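Local coordinates for protein uronate isomerase (Bacillus halodurans C-125, PDB 3HK9) that probably catalyses the isomerisation of D-glucuronate to D-fructuronate at a zinc site, as in other uronate isomerases of the amidohydrolase superfamily, at residues A[44-49]-A[73-78]; A[26-31]-A[355-360]; A[274-279]-A[325-330]. One frame throughout, in Å; residues are numbered along the deposited sequence.

From the N terminus, the chain leaves strand 22-24 and at once enters residues 26-31, the first half of interaction 2, whose partner 355-360 comes more than 320 residues later. Inside that long loop, interaction 1 closes first, joining the end of helix 42-46 to helix 71-84. Interaction 3 closes later, joining strand 275-276 to the loop after strand 319-321. Interactions 1 and 3 are therefore in series, and both nest within interaction 2 without crossing. All three reach the bound D-glucuronic acid, and 1 and 3 also share the carbonate. His49 packs on Arg357, and Asp355 meets Trp325, so the helical region, the metal loops and the tryptophan loop converge on one pocket.

Interaction 1. Residues A[44-49]-A[73-78]; sequences ELLTYH and EQADLI. With REL (D-glucuronic acid), chain M; CO3 (carbonate ion), chain N.
Leu46 lays its branched end against Ala75 of helix 71-84: CD1 of Leu46 stands 3.9 Å from CB of Ala75. The closest CA atoms of the two ranges, 5.3 Å apart, belong to the same pair. CG of Leu46 lies opposite the carbonyl carbon (chi1 -73°), which carries CD1 past the alanine methyl to the Ala75 carbonyl oxygen. Thr47 adds a second apolar touch, its CG2 lying 3.8 Å from CB of Gln74 as the two side chains cross at about a right angle. One helical turn on, CD1 of Ile78 comes within 3.1 Å of the Leu46 carbonyl oxygen, an unusually short approach that may partly reflect coordinate error.

No hydrogen bond joins the two ranges. The polar ends turn to other partners: Thr47 OG1 to Asp43 O and Lys71, Gln74 NE2 to Phe66 O.

Ligand bonds form a third group, all on His49. ND1 donates to carbonate O2 at 2.7 Å, and NE2 shares a hydrogen bond of 2.9 Å with O3 of D-glucuronic acid; both partners sit at the ring edge, near its plane. The arrangement is a helix end packed on a second helix: helical geometry ends at Thr47, and two residues later the chain places His49 in the sugar-binding pocket.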
loop_
_atom_site.group_PDB
_atom_site.type_symbol
_atom_site.label_atom_id
_atom_site.label_comp_id
_atom_site.label_asym_id
_atom_site.label_seq_id
_atom_site.Cartn_x
_atom_site.Cartn_y
_atom_site.Cartn_z
ATOM N N GLU A 44 -0.034 58.673 7.592
ATOM C CA GLU A 44 0.830 59.055 6.484
ATOM C C GLU A 44 1.495 57.795 5.930
ATOM O O GLU A 44 1.613 57.625 4.717
ATOM C CB GLU A 44 1.903 60.045 6.944
ATOM C CG GLU A 44 1.390 61.415 7.382
ATOM C CD GLU A 44 0.640 62.154 6.282
ATOM O OE1 GLU A 44 1.011 62.019 5.096
ATOM O OE2 GLU A 44 -0.316 62.890 6.607
ATOM N N LEU A 45 1.920 56.910 6.830
ATOM C CA LEU A 45 2.561 55.663 6.429
ATOM C C LEU A 45 1.647 54.874 5.512
ATOM O O LEU A 45 2.065 54.419 4.450
ATOM C CB LEU A 45 2.892 54.799 7.647
ATOM C CG LEU A 45 4.055 55.236 8.544
ATOM C CD1 LEU A 45 4.194 54.247 9.690
ATOM C CD2 LEU A 45 5.348 55.300 7.733
ATOM N N LEU A 46 0.396 54.718 5.931
ATOM C CA LEU A 46 -0.582 53.962 5.162
ATOM C C LEU A 46 -0.934 54.592 3.817
ATOM O O LEU A 46 -1.333 53.887 2.889
ATOM C CB LEU A 46 -1.849 53.756 5.998
ATOM C CG LEU A 46 -1.724 52.743 7.144
ATOM C CD1 LEU A 46 -2.966 52.786 8.030
ATOM C CD2 LEU A 46 -1.538 51.339 6.561
ATOM N N THR A 47 -0.772 55.908 3.702
ATOM C CA THR A 47 -1.098 56.600 2.457
ATOM C C THR A 47 0.116 56.907 1.579
ATOM O O THR A 47 0.039 57.708 0.651
ATOM C CB THR A 47 -1.903 57.903 2.727
ATOM O OG1 THR A 47 -1.191 58.744 3.645
ATOM C CG2 THR A 47 -3.270 57.554 3.321
ATOM N N TYR A 48 1.239 56.263 1.892
ATOM C CA TYR A 48 2.471 56.393 1.107
ATOM C C TYR A 48 1.992 56.003 -0.298
ATOM O O TYR A 48 1.170 55.088 -0.427
ATOM C CB TYR A 48 3.486 55.387 1.659
ATOM C CG TYR A 48 4.827 55.279 0.965
ATOM C CD1 TYR A 48 5.529 56.411 0.548
ATOM C CD2 TYR A 48 5.453 54.035 0.840
ATOM C CE1 TYR A 48 6.835 56.301 0.035
ATOM C CE2 TYR A 48 6.748 53.919 0.335
ATOM C CZ TYR A 48 7.435 55.048 -0.059
ATOM O OH TYR A 48 8.736 54.919 -0.499
ATOM N N HIS A 49 2.479 56.665 -1.347
ATOM C CA HIS A 49 1.971 56.337 -2.675
ATOM C C HIS A 49 2.194 54.901 -3.140
ATOM O O HIS A 49 1.460 54.412 -4.004
ATOM C CB HIS A 49 2.437 57.375 -3.721
ATOM C CG HIS A 49 3.875 57.272 -4.131
ATOM N ND1 HIS A 49 4.322 56.350 -5.052
ATOM C CD2 HIS A 49 4.941 58.056 -3.839
ATOM C CE1 HIS A 49 5.597 56.576 -5.318
ATOM N NE2 HIS A 49 5.997 57.606 -4.596
ATOM N N GLU A 73 -9.742 58.471 6.139
ATOM C CA GLU A 73 -10.524 57.524 5.344
ATOM C C GLU A 73 -9.659 56.702 4.387
ATOM O O GLU A 73 -9.879 55.500 4.218
ATOM C CB GLU A 73 -11.602 58.263 4.544
ATOM C CG GLU A 73 -12.715 58.855 5.397
ATOM C CD GLU A 73 -13.781 59.547 4.568
ATOM O OE1 GLU A 73 -13.443 60.502 3.835
ATOM O OE2 GLU A 73 -14.956 59.136 4.647
ATOM N N GLN A 74 -8.685 57.353 3.757
ATOM C CA GLN A 74 -7.794 56.666 2.826
ATOM C C GLN A 74 -6.991 55.606 3.575
ATOM O O GLN A 74 -6.819 54.489 3.091
ATOM C CB GLN A 74 -6.848 57.671 2.154
ATOM C CG GLN A 74 -7.572 58.784 1.400
ATOM C CD GLN A 74 -6.632 59.850 0.854
ATOM O OE1 GLN A 74 -5.706 60.283 1.536
ATOM N NE2 GLN A 74 -6.882 60.288 -0.372
ATOM N N ALA A 75 -6.516 55.961 4.764
ATOM C CA ALA A 75 -5.736 55.046 5.591
ATOM C C ALA A 75 -6.573 53.852 6.051
ATOM O O ALA A 75 -6.087 52.718 6.078
ATOM C CB ALA A 75 -5.171 55.786 6.799
ATOM N N ASP A 76 -7.828 54.095 6.421
ATOM C CA ASP A 76 -8.687 52.996 6.859
ATOM C C ASP A 76 -8.920 52.036 5.700
ATOM O O ASP A 76 -8.884 50.818 5.866
ATOM C CB ASP A 76 -10.044 53.508 7.358
ATOM C CG ASP A 76 -9.924 54.389 8.587
ATOM O OD1 ASP A 76 -9.117 54.062 9.484
ATOM O OD2 ASP A 76 -10.647 55.402 8.658
ATOM N N LEU A 77 -9.167 52.596 4.520
ATOM C CA LEU A 77 -9.408 51.781 3.339
ATOM C C LEU A 77 -8.205 50.894 3.021
ATOM O O LEU A 77 -8.346 49.690 2.836
ATOM C CB LEU A 77 -9.718 52.674 2.135
ATOM C CG LEU A 77 -9.905 51.951 0.800
ATOM C CD1 LEU A 77 -11.114 51.027 0.874
ATOM C CD2 LEU A 77 -10.078 52.971 -0.313
ATOM N N ILE A 78 -7.022 51.495 2.967
ATOM C CA ILE A 78 -5.809 50.746 2.650
ATOM C C ILE A 78 -5.511 49.663 3.682
ATOM O O ILE A 78 -5.115 48.553 3.326
ATOM C CB ILE A 78 -4.608 51.703 2.503
ATOM C CG1 ILE A 78 -4.793 52.535 1.228
ATOM C CG2 ILE A 78 -3.297 50.913 2.460
ATOM C CD1 ILE A 78 -3.741 53.589 1.005
HETATM O O6A REL M . 12.686 61.447 -8.152
HETATM C C6 REL M . 12.690 61.044 -6.952
HETATM O O6B REL M . 13.322 61.566 -6.018
HETATM C C5 REL M . 11.847 59.800 -6.659
HETATM O O5 REL M . 12.498 59.056 -5.621
HETATM C C4 REL M . 10.397 60.138 -6.201
HETATM O O4 REL M . 9.778 60.857 -7.288
HETATM C C3 REL M . 9.515 58.904 -5.853
HETATM O O3 REL M . 8.127 59.269 -5.697
HETATM C C2 REL M . 10.021 58.207 -4.569
HETATM O O2 REL M . 9.215 58.515 -3.440
HETATM C C1 REL M . 10.086 56.687 -4.768
HETATM O O1 REL M . 10.915 55.996 -4.168
HETATM C C CO3 N . 4.550 53.535 -7.156
HETATM O O1 CO3 N . 4.252 52.427 -7.797
HETATM O O2 CO3 N . 3.897 53.860 -6.078
HETATM O O3 CO3 N . 5.564 54.249 -7.526
#

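Interaction 2. Residues A[26-31]-A[355-360]; sequences HTHLFS and DARVLE. With ZN (zinc ion), chain P; REL (D-glucuronic acid), chain M.
His28 faces Arg357 and Asp355 together, and most atoms of its side chain meet one of them, their neighbour Ala356, or the bound groups. CB lies 3.2 Å from the carbonyl oxygen of Ala356 and also touches CG of Arg357. The ring leaves CB beside the backbone N (chi1 -68°), and its CG continues along the arginine chain. CD2 then comes to 2.9 Å from OD1 of Asp355, whose carboxylate is nearly coplanar with the ring. CE1 is near O6B of D-glucuronic acid, and NE2 ends on zinc.

His26 NE2, Asp355 OD1 and sugar atoms O5 and O6B complete the five zinc ligands. Their shared metal explains why His26 NE2 and Asp355 OD1 stand 3.3 Å apart without a hydrogen bond. Over one face of the His28 ring the Arg357 guanidinium lies flat, centres 4.4 Å apart and planes at 2°. This guanidinium meets the sugar with its edge: NE donates to O2 and, at longer range, to O3, while NH2 gives O3 a straighter bond (2.9 Å, 158°). With one face on the imidazole and its edge bonded to two sugar oxygens, the group is restrained in both tilt and rotation.

Asp355 N donates to His26 O at 2.9 Å; the bond from His28 N to Ala356 O is so short that its length is doubtful. Further out, Leu29 CD1 packs 3.7 Å from Ala356 CB. The His-X-His pair follows strand 22-24, the usual place in amidohydrolases, with Thr27 OG1 bonded to Val141 at the end of strand 137-141. Leu29 and Ala356 rest on helix 361-386, Val358 on helix 42-46 and Leu359 on helix 124-134.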
loop_
_atom_site.group_PDB
_atom_site.type_symbol
_atom_site.label_atom_id
_atom_site.label_comp_id
_atom_site.label_asym_id
_atom_site.label_seq_id
_atom_site.Cartn_x
_atom_site.Cartn_y
_atom_site.Cartn_z
ATOM N N HIS A 26 19.584 60.429 0.440
ATOM C CA HIS A 26 18.450 60.813 -0.406
ATOM C C HIS A 26 17.136 60.427 0.254
ATOM O O HIS A 26 16.829 59.245 0.421
ATOM C CB HIS A 26 18.476 60.204 -1.816
ATOM C CG HIS A 26 17.264 60.564 -2.634
ATOM N ND1 HIS A 26 16.871 61.870 -2.846
ATOM C CD2 HIS A 26 16.329 59.792 -3.242
ATOM C CE1 HIS A 26 15.748 61.886 -3.545
ATOM N NE2 HIS A 26 15.397 60.639 -3.798
ATOM N N THR A 27 16.368 61.446 0.625
ATOM C CA THR A 27 15.074 61.262 1.272
ATOM C C THR A 27 14.167 62.416 0.853
ATOM O O THR A 27 14.612 63.378 0.220
ATOM C CB THR A 27 15.187 61.338 2.803
ATOM O OG1 THR A 27 15.358 62.709 3.192
ATOM C CG2 THR A 27 16.387 60.529 3.302
ATOM N N HIS A 28 12.895 62.309 1.218
ATOM C CA HIS A 28 11.926 63.354 0.933
ATOM C C HIS A 28 11.410 63.852 2.276
ATOM O O HIS A 28 10.231 64.173 2.435
ATOM C CB HIS A 28 10.798 62.805 0.069
ATOM C CG HIS A 28 11.240 62.452 -1.313
ATOM N ND1 HIS A 28 11.433 63.400 -2.294
ATOM C CD2 HIS A 28 11.608 61.267 -1.855
ATOM C CE1 HIS A 28 11.903 62.814 -3.381
ATOM N NE2 HIS A 28 12.019 61.520 -3.141
ATOM N N LEU A 29 12.321 63.891 3.243
ATOM C CA LEU A 29 12.008 64.364 4.582
ATOM C C LEU A 29 12.557 65.782 4.708
ATOM O O LEU A 29 13.419 66.195 3.931
ATOM C CB LEU A 29 12.654 63.451 5.633
ATOM C CG LEU A 29 12.311 61.962 5.525
ATOM C CD1 LEU A 29 13.080 61.172 6.578
ATOM C CD2 LEU A 29 10.808 61.770 5.693
ATOM N N PHE A 30 12.062 66.526 5.687
ATOM C CA PHE A 30 12.505 67.900 5.897
ATOM C C PHE A 30 12.761 68.119 7.381
ATOM O O PHE A 30 12.084 67.523 8.219
ATOM C CB PHE A 30 11.418 68.874 5.433
ATOM C CG PHE A 30 11.050 68.733 3.983
ATOM C CD1 PHE A 30 11.747 69.435 3.004
ATOM C CD2 PHE A 30 10.018 67.883 3.594
ATOM C CE1 PHE A 30 11.423 69.297 1.653
ATOM C CE2 PHE A 30 9.683 67.731 2.240
ATOM C CZ PHE A 30 10.387 68.441 1.270
ATOM N N SER A 31 13.743 68.958 7.707
ATOM C CA SER A 31 14.032 69.263 9.103
ATOM C C SER A 31 12.675 69.677 9.673
ATOM O O SER A 31 11.926 70.411 9.025
ATOM C CB SER A 31 15.018 70.423 9.205
ATOM O OG SER A 31 15.427 70.620 10.546
ATOM N N ASP A 355 14.917 57.107 0.811
ATOM C CA ASP A 355 13.968 57.764 -0.084
ATOM C C ASP A 355 12.698 58.002 0.742
ATOM O O ASP A 355 11.596 58.070 0.202
ATOM C CB ASP A 355 13.636 56.851 -1.271
ATOM C CG ASP A 355 13.414 57.616 -2.563
ATOM O OD1 ASP A 355 12.978 58.786 -2.510
ATOM O OD2 ASP A 355 13.670 57.038 -3.638
ATOM N N ALA A 356 12.854 58.114 2.056
ATOM C CA ALA A 356 11.698 58.299 2.927
ATOM C C ALA A 356 10.858 59.523 2.579
ATOM O O ALA A 356 11.383 60.611 2.338
ATOM C CB ALA A 356 12.143 58.368 4.388
ATOM N N ARG A 357 9.545 59.318 2.536
ATOM C CA ARG A 357 8.590 60.385 2.260
ATOM C C ARG A 357 7.849 60.638 3.569
ATOM O O ARG A 357 7.295 61.712 3.792
ATOM C CB ARG A 357 7.601 59.964 1.169
ATOM C CG ARG A 357 8.112 60.173 -0.253
ATOM C CD ARG A 357 7.075 59.755 -1.275
ATOM N NE ARG A 357 7.412 60.193 -2.629
ATOM C CZ ARG A 357 7.333 61.451 -3.050
ATOM N NH1 ARG A 357 6.923 62.406 -2.226
ATOM N NH2 ARG A 357 7.660 61.760 -4.298
ATOM N N VAL A 358 7.852 59.626 4.428
ATOM C CA VAL A 358 7.216 59.704 5.735
ATOM C C VAL A 358 8.276 59.330 6.768
ATOM O O VAL A 358 8.903 58.275 6.670
ATOM C CB VAL A 358 6.022 58.729 5.843
ATOM C CG1 VAL A 358 5.339 58.884 7.202
ATOM C CG2 VAL A 358 5.030 58.993 4.715
ATOM N N LEU A 359 8.464 60.213 7.747
ATOM C CA LEU A 359 9.444 60.055 8.817
ATOM C C LEU A 359 9.694 58.642 9.358
ATOM O O LEU A 359 10.821 58.159 9.318
ATOM C CB LEU A 359 9.074 60.979 9.983
ATOM C CG LEU A 359 10.029 60.987 11.181
ATOM C CD1 LEU A 359 11.441 61.369 10.740
ATOM C CD2 LEU A 359 9.503 61.977 12.211
ATOM N N GLU A 360 8.655 57.998 9.878
ATOM C CA GLU A 360 8.777 56.653 10.436
ATOM C C GLU A 360 9.398 55.631 9.481
ATOM O O GLU A 360 9.942 54.616 9.923
ATOM C CB GLU A 360 7.409 56.116 10.868
ATOM C CG GLU A 360 6.798 56.776 12.090
ATOM C CD GLU A 360 6.325 58.192 11.823
ATOM O OE1 GLU A 360 6.029 58.517 10.652
ATOM O OE2 GLU A 360 6.232 58.972 12.794
HETATM ZN ZN ZN P . 13.286 60.153 -4.216
HETATM O O6A REL M . 12.686 61.447 -8.152
HETATM C C6 REL M . 12.690 61.044 -6.952
HETATM O O6B REL M . 13.322 61.566 -6.018
HETATM C C5 REL M . 11.847 59.800 -6.659
HETATM O O5 REL M . 12.498 59.056 -5.621
HETATM C C4 REL M . 10.397 60.138 -6.201
HETATM O O4 REL M . 9.778 60.857 -7.288
HETATM C C3 REL M . 9.515 58.904 -5.853
HETATM O O3 REL M . 8.127 59.269 -5.697
HETATM C C2 REL M . 10.021 58.207 -4.569
HETATM O O2 REL M . 9.215 58.515 -3.440
HETATM C C1 REL M . 10.086 56.687 -4.768
HETATM O O1 REL M . 10.915 55.996 -4.168
HETATM O O HOH W 1 8.270 64.386 4.718
HETATM O O HOH W 2 7.256 63.691 1.744
#

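Interaction 3. Residues A[274-279]-A[325-330]; sequences DFVGKA and WWFMNN. With REL (D-glucuronic acid), chain M; CO3 (carbonate ion), chain N.
Asp274 meets the six-membered end of the Trp326 indole, and here the contact is at its tightest. OD2 of Asp274 lies 3.3 Å from CH2 of Trp326, in the ring plane at its edge, and CB of Asp274 is almost as near the same carbon. The carboxylate plane is turned 76° from the indole plane, and it is OD2 that faces the C-H edge. Lys263 makes a salt bridge to that oxygen and the backbone N of Arg264 donates to OD1, which fixes the rotation of the carboxylate.

The indole is closely covered on its faces too. Phe327 lies over one of them, with CD1 of Trp326 3.5 Å above the centre of the phenyl ring; C1 of D-glucuronic acid lies over the opposite face. At the pyrrole edge NE1 of Trp326 donates to carbonate O3 at 2.8 Å, and this anion is also held by Arg314 and Lys315 of the second subunit. Trp325 reaches the sugar separately: its NE1 gives O5 a nearly linear bond (2.8 Å, 172°).

In the fold, strand 275-276 runs antiparallel to strand 255-262, while 325-330 follows strand 319-321, which belongs to the same sheet; this matches the distorted barrel of the amidohydrolase superfamily, with the loop contributing to the pocket.

The other side is looser. CZ of Phe327 still comes to 3.5 Å from Asp274 O, but Val276 CB approaches CD2 of Phe327 only to 4.1 Å. Even the closest CA atoms, those of Val276 and Phe327, are 8.3 Å apart, and no hydrogen bond spans the ranges. Beyond Val276 the backbones diverge. Val311 of the second subunit packs on both Phe275 and Phe327, on the phenylalanine side of the contact.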
loop_
_atom_site.group_PDB
_atom_site.type_symbol
_atom_site.label_atom_id
_atom_site.label_comp_id
_atom_site.label_asym_id
_atom_site.label_seq_id
_atom_site.Cartn_x
_atom_site.Cartn_y
_atom_site.Cartn_z
ATOM N N ASP A 274 4.041 56.868 -11.791
ATOM C CA ASP A 274 5.287 56.885 -12.558
ATOM C C ASP A 274 5.727 55.465 -12.935
ATOM O O ASP A 274 5.579 54.527 -12.152
ATOM C CB ASP A 274 6.403 57.597 -11.776
ATOM C CG ASP A 274 6.102 59.083 -11.527
ATOM O OD1 ASP A 274 5.381 59.707 -12.335
ATOM O OD2 ASP A 274 6.607 59.635 -10.526
ATOM N N PHE A 275 6.272 55.319 -14.140
ATOM C CA PHE A 275 6.702 54.015 -14.644
ATOM C C PHE A 275 8.221 53.997 -14.835
ATOM O O PHE A 275 8.901 54.968 -14.500
ATOM C CB PHE A 275 5.957 53.727 -15.958
ATOM C CG PHE A 275 6.155 52.336 -16.500
ATOM C CD1 PHE A 275 6.163 51.225 -15.650
ATOM C CD2 PHE A 275 6.299 52.133 -17.873
ATOM C CE1 PHE A 275 6.312 49.937 -16.161
ATOM C CE2 PHE A 275 6.448 50.847 -18.395
ATOM C CZ PHE A 275 6.454 49.747 -17.538
ATOM N N VAL A 276 8.747 52.903 -15.375
ATOM C CA VAL A 276 10.190 52.747 -15.562
ATOM C C VAL A 276 10.576 52.261 -16.968
ATOM O O VAL A 276 9.770 51.633 -17.662
ATOM C CB VAL A 276 10.740 51.733 -14.514
ATOM C CG1 VAL A 276 10.019 50.407 -14.673
ATOM C CG2 VAL A 276 12.245 51.534 -14.681
ATOM N N GLY A 277 11.817 52.542 -17.361
ATOM C CA GLY A 277 12.321 52.124 -18.662
ATOM C C GLY A 277 13.838 52.011 -18.651
ATOM O O GLY A 277 14.517 52.781 -17.971
ATOM N N LYS A 278 14.385 51.047 -19.385
ATOM C CA LYS A 278 15.836 50.883 -19.439
ATOM C C LYS A 278 16.442 52.027 -20.247
ATOM O O LYS A 278 15.948 52.378 -21.327
ATOM C CB LYS A 278 16.213 49.543 -20.088
ATOM C CG LYS A 278 17.727 49.254 -20.091
ATOM C CD LYS A 278 18.071 47.945 -20.802
ATOM C CE LYS A 278 19.582 47.700 -20.788
ATOM N NZ LYS A 278 19.977 46.435 -21.472
ATOM N N ALA A 279 17.516 52.612 -19.731
ATOM C CA ALA A 279 18.166 53.716 -20.430
ATOM C C ALA A 279 19.454 53.260 -21.080
ATOM O O ALA A 279 19.954 52.173 -20.801
ATOM C CB ALA A 279 18.466 54.839 -19.458
ATOM N N TRP A 325 17.063 52.212 -5.793
ATOM C CA TRP A 325 15.978 53.158 -5.957
ATOM C C TRP A 325 14.594 52.697 -6.393
ATOM O O TRP A 325 14.445 51.989 -7.392
ATOM C CB TRP A 325 16.468 54.247 -6.916
ATOM C CG TRP A 325 15.534 55.398 -7.138
ATOM C CD1 TRP A 325 14.786 56.047 -6.196
ATOM C CD2 TRP A 325 15.343 56.116 -8.367
ATOM N NE1 TRP A 325 14.148 57.130 -6.760
ATOM C CE2 TRP A 325 14.473 57.198 -8.090
ATOM C CE3 TRP A 325 15.824 55.953 -9.674
ATOM C CZ2 TRP A 325 14.076 58.115 -9.074
ATOM C CZ3 TRP A 325 15.427 56.869 -10.657
ATOM C CH2 TRP A 325 14.561 57.936 -10.346
ATOM N N TRP A 326 13.593 53.084 -5.603
ATOM C CA TRP A 326 12.194 52.856 -5.947
ATOM C C TRP A 326 11.769 51.410 -6.214
ATOM O O TRP A 326 11.585 50.617 -5.291
ATOM C CB TRP A 326 11.919 53.710 -7.185
ATOM C CG TRP A 326 10.553 54.261 -7.353
ATOM C CD1 TRP A 326 9.377 53.735 -6.897
ATOM C CD2 TRP A 326 10.209 55.403 -8.138
ATOM N NE1 TRP A 326 8.317 54.484 -7.362
ATOM C CE2 TRP A 326 8.804 55.513 -8.126
ATOM C CE3 TRP A 326 10.957 56.345 -8.857
ATOM C CZ2 TRP A 326 8.130 56.531 -8.806
ATOM C CZ3 TRP A 326 10.291 57.352 -9.531
ATOM C CH2 TRP A 326 8.886 57.438 -9.499
ATOM N N PHE A 327 11.580 51.080 -7.489
ATOM C CA PHE A 327 11.174 49.732 -7.876
ATOM C C PHE A 327 12.337 48.751 -7.683
ATOM O O PHE A 327 12.160 47.539 -7.767
ATOM C CB PHE A 327 10.682 49.737 -9.330
ATOM C CG PHE A 327 9.592 50.751 -9.591
ATOM C CD1 PHE A 327 8.404 50.718 -8.859
ATOM C CD2 PHE A 327 9.770 51.764 -10.524
ATOM C CE1 PHE A 327 7.410 51.688 -9.050
ATOM C CE2 PHE A 327 8.782 52.741 -10.726
ATOM C CZ PHE A 327 7.604 52.701 -9.986
ATOM N N MET A 328 13.525 49.289 -7.426
ATOM C CA MET A 328 14.710 48.469 -7.167
ATOM C C MET A 328 14.772 48.164 -5.665
ATOM O O MET A 328 15.457 47.232 -5.237
ATOM C CB MET A 328 15.993 49.220 -7.555
ATOM C CG MET A 328 16.161 49.537 -9.046
ATOM S SD MET A 328 16.432 48.062 -10.060
ATOM C CE MET A 328 14.738 47.636 -10.451
ATOM N N ASN A 329 14.043 48.950 -4.870
ATOM C CA ASN A 329 14.052 48.808 -3.413
ATOM C C ASN A 329 13.208 47.669 -2.854
ATOM O O ASN A 329 12.367 47.863 -1.976
ATOM C CB ASN A 329 13.632 50.129 -2.776
ATOM C CG ASN A 329 14.120 50.271 -1.354
ATOM O OD1 ASN A 329 15.029 49.561 -0.921
ATOM N ND2 ASN A 329 13.532 51.208 -0.620
ATOM N N ASN A 330 13.460 46.473 -3.370
ATOM C CA ASN A 330 12.770 45.261 -2.955
ATOM C C ASN A 330 13.835 44.208 -2.661
ATOM O O ASN A 330 14.809 44.081 -3.398
ATOM C CB ASN A 330 11.836 44.803 -4.072
ATOM C CG ASN A 330 10.720 45.794 -4.321
ATOM O OD1 ASN A 330 9.789 45.908 -3.519
ATOM N ND2 ASN A 330 10.816 46.538 -5.425
HETATM O O6A REL M . 12.686 61.447 -8.152
HETATM C C6 REL M . 12.690 61.044 -6.952
HETATM O O6B REL M . 13.322 61.566 -6.018
HETATM C C5 REL M . 11.847 59.800 -6.659
HETATM O O5 REL M . 12.498 59.056 -5.621
HETATM C C4 REL M . 10.397 60.138 -6.201
HETATM O O4 REL M . 9.778 60.857 -7.288
HETATM C C3 REL M . 9.515 58.904 -5.853
HETATM O O3 REL M . 8.127 59.269 -5.697
HETATM C C2 REL M . 10.021 58.207 -4.569
HETATM O O2 REL M . 9.215 58.515 -3.440
HETATM C C1 REL M . 10.086 56.687 -4.768
HETATM O O1 REL M . 10.915 55.996 -4.168
HETATM C C CO3 N . 4.550 53.535 -7.156
HETATM O O1 CO3 N . 4.252 52.427 -7.797
HETATM O O2 CO3 N . 3.897 53.860 -6.078
HETATM O O3 CO3 N . 5.564 54.249 -7.526
#